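Local coordinates for insecticidal Delta-Endotoxin Cry8Ea1 (Bacillus Thuringiensis, PDB 3EB7), which kills insect larvae that live underground and, as in other three-domain Cry toxins, probably does so by making pores in midgut cell membranes, at residues Asp245-Ile250 against Thr344-Gly349; Ser259-Asn264 against Thr420-Pro425; Lys299-His304 against Asp426-Ser431. All coordinates share one frame; numbering follows the deposited sequence.

Interaction 1 (Asp245-Ile250 against Thr344-Gly349)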
loop_
_atom_site.group_PDB
_atom_site.type_symbol
_atom_site.label_atom_id
_atom_site.label_comp_id
_atom_site.label_asym_id
_atom_site.label_seq_id
_atom_site.Cartn_x
_atom_site.Cartn_y
_atom_site.Cartn_z
ATOM N N ASP A 245 -3.182 -13.657 6.709
ATOM C CA ASP A 245 -2.860 -15.093 6.693
ATOM C C ASP A 245 -4.158 -15.915 6.548
ATOM O O ASP A 245 -5.208 -15.499 6.992
ATOM C CB ASP A 245 -2.064 -15.533 7.932
ATOM C CG ASP A 245 -0.592 -15.022 7.965
ATOM O OD1 ASP A 245 -0.029 -14.414 7.014
ATOM O OD2 ASP A 245 0.032 -15.236 9.027
ATOM N N PRO A 246 -4.090 -17.089 5.896
ATOM C CA PRO A 246 -5.289 -17.913 5.821
ATOM C C PRO A 246 -5.912 -18.228 7.224
ATOM O O PRO A 246 -5.176 -18.419 8.227
ATOM C CB PRO A 246 -4.778 -19.185 5.123
ATOM C CG PRO A 246 -3.659 -18.747 4.306
ATOM C CD PRO A 246 -2.961 -17.694 5.155
ATOM N N ILE A 247 -7.253 -18.268 7.292
ATOM C CA ILE A 247 -7.953 -18.437 8.563
ATOM C C ILE A 247 -8.169 -19.919 8.828
ATOM O O ILE A 247 -9.271 -20.482 8.622
ATOM C CB ILE A 247 -9.260 -17.603 8.636
ATOM C CG1 ILE A 247 -8.948 -16.141 8.236
ATOM C CG2 ILE A 247 -9.815 -17.637 10.073
ATOM C CD1 ILE A 247 -10.152 -15.299 7.921
ATOM N N GLY A 248 -7.076 -20.554 9.245
ATOM C CA GLY A 248 -7.017 -21.978 9.553
ATOM C C GLY A 248 -6.131 -22.140 10.781
ATOM O O GLY A 248 -5.216 -21.352 11.017
ATOM N N ALA A 249 -6.421 -23.163 11.573
ATOM C CA ALA A 249 -5.719 -23.372 12.810
ATOM C C ALA A 249 -4.284 -23.849 12.528
ATOM O O ALA A 249 -4.046 -24.601 11.591
ATOM C CB ALA A 249 -6.488 -24.385 13.679
ATOM N N ILE A 250 -3.341 -23.406 13.362
ATOM C CA ILE A 250 -1.918 -23.780 13.224
ATOM C C ILE A 250 -1.364 -24.094 14.589
ATOM O O ILE A 250 -1.583 -23.347 15.538
ATOM C CB ILE A 250 -1.091 -22.680 12.529
ATOM C CG1 ILE A 250 -1.266 -22.759 10.993
ATOM C CG2 ILE A 250 0.413 -22.790 12.852
ATOM C CD1 ILE A 250 -0.816 -21.507 10.253
ATOM N N THR A 344 -11.560 -7.711 11.795
ATOM C CA THR A 344 -12.207 -8.985 11.810
ATOM C C THR A 344 -11.531 -9.723 12.936
ATOM O O THR A 344 -10.310 -9.593 13.124
ATOM C CB THR A 344 -12.046 -9.775 10.459
ATOM O OG1 THR A 344 -10.655 -10.001 10.159
ATOM C CG2 THR A 344 -12.726 -9.021 9.300
ATOM N N LEU A 345 -12.329 -10.471 13.699
ATOM C CA LEU A 345 -11.806 -11.355 14.712
ATOM C C LEU A 345 -12.386 -12.710 14.379
ATOM O O LEU A 345 -13.589 -12.872 14.415
ATOM C CB LEU A 345 -12.227 -10.846 16.093
ATOM C CG LEU A 345 -11.524 -11.376 17.363
ATOM C CD1 LEU A 345 -12.156 -12.668 17.792
ATOM C CD2 LEU A 345 -10.023 -11.599 17.245
ATOM N N SER A 346 -11.547 -13.679 13.999
ATOM C CA SER A 346 -12.057 -14.949 13.497
ATOM C C SER A 346 -11.616 -16.091 14.371
ATOM O O SER A 346 -10.505 -16.070 14.916
ATOM C CB SER A 346 -11.587 -15.235 12.070
ATOM O OG SER A 346 -11.711 -14.104 11.213
ATOM N N THR A 347 -12.466 -17.109 14.469
ATOM C CA THR A 347 -12.101 -18.306 15.160
ATOM C C THR A 347 -11.855 -19.437 14.151
ATOM O O THR A 347 -12.777 -19.986 13.559
ATOM C CB THR A 347 -13.179 -18.679 16.210
ATOM O OG1 THR A 347 -13.329 -17.593 17.132
ATOM C CG2 THR A 347 -12.803 -19.954 16.982
ATOM N N ALA A 348 -10.594 -19.778 13.960
ATOM C CA ALA A 348 -10.247 -20.931 13.196
ATOM C C ALA A 348 -10.368 -22.182 14.105
ATOM O O ALA A 348 -9.624 -22.335 15.091
ATOM C CB ALA A 348 -8.851 -20.760 12.609
ATOM N N GLY A 349 -11.335 -23.050 13.776
ATOM C CA GLY A 349 -11.724 -24.186 14.602
ATOM C C GLY A 349 -11.111 -25.473 14.097
ATOM O O GLY A 349 -10.786 -25.595 12.893
HETATM O O HOH W 1 -8.968 -24.095 11.300
#

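Interaction 2 (Ser259-Asn264 against Thr420-Pro425)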
loop_
_atom_site.group_PDB
_atom_site.type_symbol
_atom_site.label_atom_id
_atom_site.label_comp_id
_atom_site.label_asym_id
_atom_site.label_seq_id
_atom_site.Cartn_x
_atom_site.Cartn_y
_atom_site.Cartn_z
ATOM N N SER A 259 -2.345 -31.098 5.331
ATOM C CA SER A 259 -2.859 -31.842 4.185
ATOM C C SER A 259 -3.712 -30.926 3.318
ATOM O O SER A 259 -4.904 -30.801 3.508
ATOM C CB SER A 259 -3.588 -33.098 4.643
ATOM O OG SER A 259 -3.910 -33.923 3.542
ATOM N N ALA A 260 -3.060 -30.258 2.370
ATOM C CA ALA A 260 -3.673 -29.157 1.634
ATOM C C ALA A 260 -3.059 -29.113 0.234
ATOM O O ALA A 260 -2.074 -29.779 0.009
ATOM C CB ALA A 260 -3.418 -27.874 2.356
ATOM N N PRO A 261 -3.651 -28.332 -0.702
ATOM C CA PRO A 261 -3.105 -28.208 -2.072
ATOM C C PRO A 261 -1.674 -27.596 -2.146
ATOM O O PRO A 261 -1.201 -26.969 -1.208
ATOM C CB PRO A 261 -4.115 -27.274 -2.780
ATOM C CG PRO A 261 -5.285 -27.238 -1.937
ATOM C CD PRO A 261 -4.888 -27.551 -0.540
ATOM N N SER A 262 -1.024 -27.769 -3.274
ATOM C CA SER A 262 0.291 -27.227 -3.518
ATOM C C SER A 262 0.285 -25.712 -3.409
ATOM O O SER A 262 -0.783 -25.084 -3.450
ATOM C CB SER A 262 0.725 -27.582 -4.927
ATOM O OG SER A 262 -0.153 -26.940 -5.831
ATOM N N PHE A 263 1.496 -25.166 -3.262
ATOM C CA PHE A 263 1.810 -23.755 -3.419
ATOM C C PHE A 263 1.073 -23.083 -4.603
ATOM O O PHE A 263 0.344 -22.076 -4.405
ATOM C CB PHE A 263 3.320 -23.567 -3.614
ATOM C CG PHE A 263 3.764 -22.117 -3.548
ATOM C CD1 PHE A 263 4.326 -21.604 -2.374
ATOM C CD2 PHE A 263 3.603 -21.261 -4.638
ATOM C CE1 PHE A 263 4.722 -20.276 -2.297
ATOM C CE2 PHE A 263 3.989 -19.922 -4.572
ATOM C CZ PHE A 263 4.559 -19.430 -3.398
ATOM N N ASN A 264 1.302 -23.614 -5.817
ATOM C CA ASN A 264 0.719 -23.041 -7.038
ATOM C C ASN A 264 -0.790 -23.070 -7.001
ATOM O O ASN A 264 -1.442 -22.123 -7.486
ATOM C CB ASN A 264 1.203 -23.717 -8.312
ATOM C CG ASN A 264 2.688 -23.486 -8.584
ATOM O OD1 ASN A 264 3.278 -22.488 -8.164
ATOM N ND2 ASN A 264 3.297 -24.421 -9.316
ATOM N N THR A 420 -11.583 -15.053 -0.415
ATOM C CA THR A 420 -11.392 -16.260 -1.226
ATOM C C THR A 420 -11.359 -17.481 -0.307
ATOM O O THR A 420 -11.346 -17.342 0.915
ATOM C CB THR A 420 -10.115 -16.188 -2.052
ATOM O OG1 THR A 420 -8.990 -16.039 -1.163
ATOM C CG2 THR A 420 -10.201 -14.980 -2.993
ATOM N N PHE A 421 -11.344 -18.679 -0.874
ATOM C CA PHE A 421 -11.628 -19.852 -0.068
ATOM C C PHE A 421 -11.100 -21.097 -0.764
ATOM O O PHE A 421 -11.051 -21.134 -1.997
ATOM C CB PHE A 421 -13.160 -19.899 0.152
ATOM C CG PHE A 421 -13.649 -20.965 1.103
ATOM C CD1 PHE A 421 -13.643 -20.763 2.474
ATOM C CD2 PHE A 421 -14.217 -22.133 0.614
ATOM C CE1 PHE A 421 -14.110 -21.766 3.361
ATOM C CE2 PHE A 421 -14.699 -23.125 1.485
ATOM C CZ PHE A 421 -14.648 -22.942 2.856
ATOM N N ILE A 422 -10.655 -22.085 0.021
ATOM C CA ILE A 422 -10.474 -23.456 -0.453
ATOM C C ILE A 422 -11.273 -24.377 0.464
ATOM O O ILE A 422 -11.571 -24.007 1.599
ATOM C CB ILE A 422 -8.967 -23.919 -0.458
ATOM C CG1 ILE A 422 -8.392 -23.918 0.966
ATOM C CG2 ILE A 422 -8.139 -23.051 -1.370
ATOM C CD1 ILE A 422 -6.942 -24.388 1.096
ATOM N N ARG A 423 -11.573 -25.579 -0.029
ATOM C CA ARG A 423 -12.268 -26.653 0.694
ATOM C C ARG A 423 -11.279 -27.733 1.111
ATOM O O ARG A 423 -10.252 -27.899 0.463
ATOM C CB ARG A 423 -13.299 -27.325 -0.224
ATOM C CG ARG A 423 -14.748 -26.814 -0.085
ATOM C CD ARG A 423 -15.305 -27.204 1.254
ATOM N NE ARG A 423 -16.572 -27.885 1.133
ATOM C CZ ARG A 423 -17.181 -28.560 2.106
ATOM N NH1 ARG A 423 -16.660 -28.676 3.338
ATOM N NH2 ARG A 423 -18.337 -29.132 1.809
ATOM N N ASN A 424 -11.618 -28.489 2.172
ATOM C CA ASN A 424 -10.825 -29.636 2.657
ATOM C C ASN A 424 -9.339 -29.444 2.531
ATOM O O ASN A 424 -8.734 -30.048 1.634
ATOM C CB ASN A 424 -11.144 -30.934 1.901
ATOM C CG ASN A 424 -12.606 -31.138 1.661
ATOM O OD1 ASN A 424 -12.981 -31.727 0.630
ATOM N ND2 ASN A 424 -13.454 -30.672 2.588
ATOM N N PRO A 425 -8.742 -28.638 3.430
ATOM C CA PRO A 425 -9.416 -27.993 4.576
ATOM C C PRO A 425 -10.207 -26.704 4.197
ATOM O O PRO A 425 -9.845 -26.022 3.236
ATOM C CB PRO A 425 -8.258 -27.679 5.507
ATOM C CG PRO A 425 -7.112 -27.427 4.575
ATOM C CD PRO A 425 -7.315 -28.304 3.368
#

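Interaction 3 (Lys299-His304 against Asp426-Ser431). With SO4 (sulfate ion), chain E.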
loop_
_atom_site.group_PDB
_atom_site.type_symbol
_atom_site.label_atom_id
_atom_site.label_comp_id
_atom_site.label_asym_id
_atom_site.label_seq_id
_atom_site.Cartn_x
_atom_site.Cartn_y
_atom_site.Cartn_z
ATOM N N LYS A 299 -19.805 -26.250 13.617
ATOM C CA LYS A 299 -20.546 -25.622 12.525
ATOM C C LYS A 299 -19.653 -24.559 11.900
ATOM O O LYS A 299 -19.239 -23.595 12.563
ATOM C CB LYS A 299 -21.827 -24.993 13.008
ATOM C CG LYS A 299 -22.903 -25.929 13.345
ATOM C CD LYS A 299 -23.957 -25.121 14.091
ATOM C CE LYS A 299 -25.286 -25.758 14.018
ATOM N NZ LYS A 299 -26.090 -25.212 15.160
ATOM N N LYS A 300 -19.356 -24.738 10.615
ATOM C CA LYS A 300 -18.267 -23.998 10.000
ATOM C C LYS A 300 -18.633 -23.457 8.623
ATOM O O LYS A 300 -19.555 -23.918 7.994
ATOM C CB LYS A 300 -16.995 -24.865 9.943
ATOM C CG LYS A 300 -17.148 -26.161 9.191
ATOM C CD LYS A 300 -15.765 -26.821 8.978
ATOM C CE LYS A 300 -15.830 -28.341 8.689
ATOM N NZ LYS A 300 -16.402 -28.567 7.356
ATOM N N TRP A 301 -17.875 -22.465 8.190
ATOM C CA TRP A 301 -17.982 -21.813 6.895
ATOM C C TRP A 301 -17.472 -22.808 5.842
ATOM O O TRP A 301 -16.237 -23.113 5.784
ATOM C CB TRP A 301 -17.072 -20.579 6.975
ATOM C CG TRP A 301 -16.970 -19.633 5.769
ATOM C CD1 TRP A 301 -16.971 -19.955 4.417
ATOM C CD2 TRP A 301 -16.777 -18.205 5.836
ATOM N NE1 TRP A 301 -16.819 -18.797 3.660
ATOM C CE2 TRP A 301 -16.681 -17.722 4.502
ATOM C CE3 TRP A 301 -16.668 -17.293 6.895
ATOM C CZ2 TRP A 301 -16.518 -16.363 4.208
ATOM C CZ3 TRP A 301 -16.510 -15.939 6.600
ATOM C CH2 TRP A 301 -16.433 -15.491 5.256
ATOM N N ILE A 302 -18.412 -23.354 5.063
ATOM C CA ILE A 302 -18.100 -24.305 3.976
ATOM C C ILE A 302 -18.198 -23.719 2.548
ATOM O O ILE A 302 -17.873 -24.401 1.576
ATOM C CB ILE A 302 -18.955 -25.619 4.023
ATOM C CG1 ILE A 302 -20.449 -25.309 3.828
ATOM C CG2 ILE A 302 -18.692 -26.401 5.277
ATOM C CD1 ILE A 302 -21.358 -26.567 3.638
ATOM N N GLY A 303 -18.644 -22.476 2.423
ATOM C CA GLY A 303 -18.738 -21.802 1.128
ATOM C C GLY A 303 -19.318 -20.424 1.335
ATOM O O GLY A 303 -19.851 -20.129 2.413
ATOM N N HIS A 304 -19.188 -19.555 0.338
ATOM C CA HIS A 304 -19.762 -18.208 0.392
ATOM C C HIS A 304 -20.016 -17.660 -0.991
ATOM O O HIS A 304 -19.485 -18.136 -1.993
ATOM C CB HIS A 304 -18.892 -17.230 1.208
ATOM C CG HIS A 304 -17.552 -16.930 0.607
ATOM N ND1 HIS A 304 -16.438 -17.711 0.840
ATOM C CD2 HIS A 304 -17.137 -15.909 -0.182
ATOM C CE1 HIS A 304 -15.404 -17.204 0.193
ATOM N NE2 HIS A 304 -15.790 -16.093 -0.411
ATOM N N ASP A 426 -11.284 -26.407 4.932
ATOM C CA ASP A 426 -12.170 -25.262 4.635
ATOM C C ASP A 426 -11.541 -24.005 5.213
ATOM O O ASP A 426 -11.646 -23.729 6.433
ATOM C CB ASP A 426 -13.571 -25.491 5.211
ATOM C CG ASP A 426 -14.229 -26.785 4.684
ATOM O OD1 ASP A 426 -13.925 -27.199 3.535
ATOM O OD2 ASP A 426 -15.066 -27.388 5.402
ATOM N N VAL A 427 -10.821 -23.294 4.350
ATOM C CA VAL A 427 -10.027 -22.164 4.772
ATOM C C VAL A 427 -10.238 -20.909 3.893
ATOM O O VAL A 427 -9.875 -20.906 2.719
ATOM C CB VAL A 427 -8.491 -22.500 4.836
ATOM C CG1 VAL A 427 -7.722 -21.321 5.356
ATOM C CG2 VAL A 427 -8.202 -23.706 5.699
ATOM N N PRO A 428 -10.824 -19.846 4.479
ATOM C CA PRO A 428 -10.919 -18.527 3.826
ATOM C C PRO A 428 -9.664 -17.656 3.949
ATOM O O PRO A 428 -8.855 -17.824 4.875
ATOM C CB PRO A 428 -12.117 -17.858 4.530
ATOM C CG PRO A 428 -12.316 -18.609 5.866
ATOM C CD PRO A 428 -11.470 -19.877 5.821
ATOM N N VAL A 429 -9.482 -16.751 2.988
ATOM C CA VAL A 429 -8.431 -15.739 3.072
ATOM C C VAL A 429 -9.142 -14.397 2.920
ATOM O O VAL A 429 -10.040 -14.255 2.092
ATOM C CB VAL A 429 -7.320 -15.965 1.966
ATOM C CG1 VAL A 429 -6.398 -14.785 1.816
ATOM C CG2 VAL A 429 -6.496 -17.193 2.290
ATOM N N PHE A 430 -8.780 -13.429 3.755
ATOM C CA PHE A 430 -9.328 -12.065 3.642
ATOM C C PHE A 430 -8.326 -11.179 2.907
ATOM O O PHE A 430 -7.126 -11.246 3.170
ATOM C CB PHE A 430 -9.618 -11.488 5.031
ATOM C CG PHE A 430 -10.781 -12.137 5.786
ATOM C CD1 PHE A 430 -11.034 -11.779 7.120
ATOM C CD2 PHE A 430 -11.620 -13.079 5.201
ATOM C CE1 PHE A 430 -12.123 -12.356 7.844
ATOM C CE2 PHE A 430 -12.713 -13.662 5.933
ATOM C CZ PHE A 430 -12.967 -13.300 7.211
ATOM N N SER A 431 -8.810 -10.388 1.959
ATOM C CA SER A 431 -8.015 -9.320 1.340
ATOM C C SER A 431 -8.519 -7.944 1.744
ATOM O O SER A 431 -9.676 -7.761 2.098
ATOM C CB SER A 431 -7.971 -9.444 -0.200
ATOM O OG SER A 431 -9.198 -9.043 -0.775
HETATM S S SO4 E . -28.223 -27.976 15.912
HETATM O O1 SO4 E . -28.984 -29.108 16.432
HETATM O O2 SO4 E . -29.146 -26.923 15.487
HETATM O O3 SO4 E . -27.350 -27.530 17.007
HETATM O O4 SO4 E . -27.398 -28.343 14.756
HETATM O O HOH W 2 -14.060 -22.561 7.111
#

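Interaction 1 (Asp245-Ile250 against Thr344-Gly349)
Ile247 and Ala249 face Ser346 and Ala348 where a loop lies against a strand of the beta-prism, the second domain of three-domain Cry toxins. The loop follows strand 241-243. The strand, 340-352, belongs to one of the antiparallel sheets of the prism. Ser346 and Ala348 both turn their CB atoms toward the loop. Thr347, between them, points away and hydrogen-bonds Glu392.

Ile247 meets the strand with both its branches. CG2 is the methyl anti to the backbone N. Ile247 CG2 rests on Ser346 CB at 3.6 Å and reaches Ala348 CB at 4.1 Å, so one methyl spans two strand residues. The other branch leaves beside the backbone N (chi1 -50°) and runs on extended (chi2 165°). Ile247 CD1 comes within 3.8 Å of Ser346 OG, an apolar approach to a hydroxyl. Farther out, Ile247 also packs on Val361 and Lys393, on the two neighbours of strand 340-352.

The methyl of Ala348 stands over the flat face of the Gly248-Ala249 peptide. Ala348 CB is 3.6 Å from Gly248 C and equally close to Ala249 N. The strand packs here on backbone atoms of the loop. The Ala249 methyl is at the margin of this patch, with its CB 4.5 Å from Ala348 CB.

Ile247 is the centre of an inverse gamma turn, closed by a weak bond from Gly248 N to Pro246 O. The polar link between the two segments is made by one water. It accepts from Ala249 N at 2.7 Å and donates to Gly349 O at 2.8 Å.

Interaction 2 (Ser259-Asn264 against Thr420-Pro425)
The pyrrolidine ring of Pro425 meets two neighbours at its CD corner. Ala260 CB lies nearly level with the ring, 4.0 Å from Pro425 CD. Ser259 O stands well off the ring plane, 3.5 Å from Pro425 CD. The second proline ring, that of Pro261, offers its own CD to the strand residue Ile422. The two side chains reach toward each other tip to tip, with Pro261 CD 4.1 Å from Ile422 CD1. Among the aromatic rings of these segments, Phe421 stacks with Trp301, and Phe263 meets Trp201 and Tyr204 edge-to-face.

Ile422 turns its side chain toward the loop. CG1 sits between the backbone N and the carbonyl carbon (chi1 63°), and the extended chi2 of 178° carries CD1 out to the proline. The same side chain also packs on Leu266, Thr269 and Phe270 of helix 263-270. Trp256 touches both Ile422 and Pro425. The small patch is thus part of a larger apolar cluster.

The peptide bond before Pro425 is cis, within the turn that follows strand 414-422. On the other segment, Ser262 is the N-cap of helix 263-270, and its OG hydrogen-bonds Thr265 OG1. The contact is modest in size and partly open to solvent.

It joins the lead-in to a short helix with the end of a strand that turns back through residues 423-426 into strand 427-434. Strands 414-422 and 427-434 form a beta-hairpin of the three-stranded sheet in the beta-prism domain of Cry toxins, and the contact packs the helix lead-in on its turn.

Interaction 3 (Lys299-His304 against Asp426-Ser431)
Lys300 and Asp426 form a buried salt bridge, with Lys300 NZ 2.6 Å from Asp426 OD2. The two side chains cross at about a right angle. Beyond CG the lysine chain is extended up to CE, and the bend at chi4 (70°) swings NZ onto the carboxylate. NZ meets OD2 nearly along its C-O axis. Ile302 runs beside the aspartate and points the same way, with Ile302 CG2 3.8 Å from Asp426 OD2.

A water ties the backbones together. It donates to Trp301 O at 2.6 Å and to Asp426 O.

The apolar half of the contact is built on Trp301. Pro428 CG lies over one face of the indole, 4.5 Å from Trp301 CD2. Phe430 brings its ring edge, at CE2, to within 4.2 Å of Trp301 CH2. Here two sheets of the beta-prism meet in its interior: strand 296-310 of one and strand 427-434 of another. Ile302 and Gly303 together face Tyr286 in a classic beta bulge just after the tryptophan.

The second shell fixes these groups. Asp426 OD2 is also bridged by Arg423 NH1, and OD1 takes the backbone N-H of Asn424. Two cations on one oxygen would favour the charged carboxylate. Trp301 NE1 donates to His304 ND1 at 3.0 Å, with an angle of 151°. The donor lies 32° out of the imidazole plane. His304 NE2 in turn bonds to Val419 O. Away from the contact, Lys299 NZ makes a weak bond to a sulfate, probably from the crystallisation liquor.

The three contacts lie in one beta-prism domain and their segments alternate along the chain. Interactions 1 and 3 are closest, with centres about 9 Å apart. They touch directly: Ile247 N is 2.9 Å from Pro428 O, a probable hydrogen bond, and Ile247 CD1 lies 3.5 Å from Phe430 CZ. Interactions 2 and 3 have centres about 11 Å apart and are joined by hairpin pairing, with Ile422 O 2.9 Å from Val427 N. Phe421 CZ also packs 3.3 Å from Trp301 O. Interactions 1 and 2 do not touch; their nearest atoms are about 7 Å apart. Segment 426-431 touches both of the others.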